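Local structure of protein adenylyltransferase MntA (Shewanella oneidensis MR-1, 6M6U) at residues 11-16 with 60-65. The protein adds three AMP units from ATP in succession, as a chain on a tyrosine of its cognate toxin HepT, which largely accounts for its antitoxin action. The protein carries 2 engineered substitutions. Numbering follows the deposited sequence.
Sequences KLLRDN and QKLASA
L12 and L62 lie alongside each other, pointing opposite ways, each reaching toward the opposing helix. The L62 methyl CD1 packs against CB of L12 at 3.8 Å. The L12 methyl CD1 passes beside CG of L62 to meet the CB methyl of A65 at 3.6 Å. A chi1 of -79° sets CG of L12 opposite its carbonyl carbon, and CD1 is then carried to A65.

L62 also serves L13. L13 comes across L62 nearly perpendicular. L13 CD2 sits against both methyls of L62, at 3.9 Å from CD2 and 3.9 Å from CD1. The two leucines from helix 6-16 thus share the branched end of L62. L13 and L62 are buried and both also touch I42 of strand 40-46, so this side of the contact faces the sheet.

The other end of the contact is more polar. The amide of N16 turns back on its own helix: ND2 donates to the L12 carbonyl O at 2.7 Å, nearly straight (167°) and in the amide plane. This bond helps fix the amide's rotation. N16 OD1 lies 4.0 Å from CE of K61, a loose contact without a hydrogen bond. K61 leaves the backbone with CG anti to N and bends near its end, where CE comes by N16 OD1. No hydrogen bond joins the two segments.

The axes of segments 11-16 and 60-65 run roughly antiparallel, at 149°, and come within 10.8 Å. Helix 52-66 also packs on the HepT toxin chain through Q60, A63 and S64, and this helix is important for interaction with the toxin. Two helices joined by leucines over a mixed sheet fit the nucleotidyltransferase fold of the polymerase beta family.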
loop_
_atom_site.group_PDB
_atom_site.type_symbol
_atom_site.label_atom_id
_atom_site.label_comp_id
_atom_site.label_asym_id
_atom_site.label_seq_id
_atom_site.Cartn_x
_atom_site.Cartn_y
_atom_site.Cartn_z
ATOM N N LYS E 11 -5.454 30.401 8.907
ATOM C CA LYS E 11 -4.680 30.755 10.092
ATOM C C LYS E 11 -3.461 29.853 10.247
ATOM O O LYS E 11 -2.346 30.333 10.479
ATOM C CB LYS E 11 -5.555 30.693 11.343
ATOM C CG LYS E 11 -4.755 30.894 12.620
ATOM C CD LYS E 11 -5.630 31.057 13.849
ATOM C CE LYS E 11 -4.762 31.256 15.084
ATOM N NZ LYS E 11 -3.703 32.285 14.834
ATOM N N LEU E 12 -3.657 28.537 10.114
ATOM C CA LEU E 12 -2.552 27.594 10.281
ATOM C C LEU E 12 -1.411 27.882 9.313
ATOM O O LEU E 12 -0.238 27.868 9.705
ATOM C CB LEU E 12 -3.052 26.165 10.090
ATOM C CG LEU E 12 -3.780 25.567 11.288
ATOM C CD1 LEU E 12 -4.453 24.260 10.887
ATOM C CD2 LEU E 12 -2.795 25.335 12.426
ATOM N N LEU E 13 -1.731 28.137 8.043
ATOM C CA LEU E 13 -0.680 28.398 7.065
ATOM C C LEU E 13 -0.038 29.762 7.292
ATOM O O LEU E 13 1.188 29.896 7.205
ATOM C CB LEU E 13 -1.238 28.293 5.645
ATOM C CG LEU E 13 -1.819 26.931 5.252
ATOM C CD1 LEU E 13 -2.483 27.012 3.884
ATOM C CD2 LEU E 13 -0.742 25.851 5.267
ATOM N N ARG E 14 -0.844 30.785 7.582
ATOM C CA ARG E 14 -0.281 32.096 7.889
ATOM C C ARG E 14 0.656 32.023 9.087
ATOM O O ARG E 14 1.750 32.599 9.067
ATOM C CB ARG E 14 -1.400 33.100 8.147
ATOM C CG ARG E 14 -2.147 33.513 6.903
ATOM C CD ARG E 14 -1.936 34.985 6.632
ATOM N NE ARG E 14 -2.811 35.822 7.444
ATOM C CZ ARG E 14 -2.544 37.083 7.771
ATOM N NH1 ARG E 14 -1.414 37.651 7.367
ATOM N NH2 ARG E 14 -3.401 37.771 8.510
ATOM N N ASP E 15 0.249 31.302 10.135
ATOM C CA ASP E 15 1.069 31.180 11.333
ATOM C C ASP E 15 2.339 30.377 11.101
ATOM O O ASP E 15 3.285 30.517 11.880
ATOM C CB ASP E 15 0.277 30.523 12.468
ATOM C CG ASP E 15 -0.889 31.370 12.944
ATOM O OD1 ASP E 15 -1.055 32.506 12.449
ATOM O OD2 ASP E 15 -1.640 30.896 13.825
ATOM N N ASN E 16 2.387 29.536 10.063
ATOM C CA ASN E 16 3.497 28.608 9.890
ATOM C C ASN E 16 4.361 28.862 8.661
ATOM O O ASN E 16 5.446 28.279 8.568
ATOM C CB ASN E 16 2.978 27.161 9.843
ATOM C CG ASN E 16 2.627 26.625 11.215
ATOM O OD1 ASN E 16 3.475 26.066 11.908
ATOM N ND2 ASN E 16 1.376 26.791 11.617
ATOM N N GLN E 60 0.629 17.471 7.622
ATOM C CA GLN E 60 0.094 16.578 8.647
ATOM C C GLN E 60 -0.454 17.360 9.831
ATOM O O GLN E 60 -1.408 16.911 10.478
ATOM C CB GLN E 60 1.156 15.578 9.113
ATOM C CG GLN E 60 1.924 14.888 7.993
ATOM C CD GLN E 60 1.059 14.529 6.793
ATOM O OE1 GLN E 60 -0.030 13.981 6.938
ATOM N NE2 GLN E 60 1.551 14.844 5.594
ATOM N N LYS E 61 0.111 18.536 10.125
ATOM C CA LYS E 61 -0.476 19.358 11.181
ATOM C C LYS E 61 -1.840 19.895 10.760
ATOM O O LYS E 61 -2.778 19.919 11.566
ATOM C CB LYS E 61 0.458 20.502 11.568
ATOM C CG LYS E 61 0.057 21.148 12.893
ATOM C CD LYS E 61 0.847 22.413 13.208
ATOM C CE LYS E 61 2.292 22.311 12.760
ATOM N NZ LYS E 61 3.095 21.456 13.679
ATOM N N LEU E 62 -1.979 20.319 9.500
ATOM C CA LEU E 62 -3.307 20.651 8.993
ATOM C C LEU E 62 -4.209 19.426 8.996
ATOM O O LEU E 62 -5.384 19.509 9.371
ATOM C CB LEU E 62 -3.213 21.225 7.580
ATOM C CG LEU E 62 -3.185 22.745 7.457
ATOM C CD1 LEU E 62 -1.869 23.283 7.981
ATOM C CD2 LEU E 62 -3.420 23.175 6.019
ATOM N N ALA E 63 -3.671 18.280 8.576
ATOM C CA ALA E 63 -4.455 17.051 8.545
ATOM C C ALA E 63 -5.046 16.739 9.916
ATOM O O ALA E 63 -6.217 16.359 10.023
ATOM C CB ALA E 63 -3.587 15.893 8.049
ATOM N N SER E 64 -4.259 16.929 10.976
ATOM C CA SER E 64 -4.755 16.685 12.324
ATOM C C SER E 64 -5.783 17.731 12.740
ATOM O O SER E 64 -6.757 17.411 13.431
ATOM C CB SER E 64 -3.584 16.656 13.302
ATOM O OG SER E 64 -4.040 16.555 14.639
ATOM N N ALA E 65 -5.588 18.987 12.337
ATOM C CA ALA E 65 -6.547 20.024 12.704
ATOM C C ALA E 65 -7.868 19.850 11.971
ATOM O O ALA E 65 -8.931 20.128 12.536
ATOM C CB ALA E 65 -5.960 21.405 12.422
#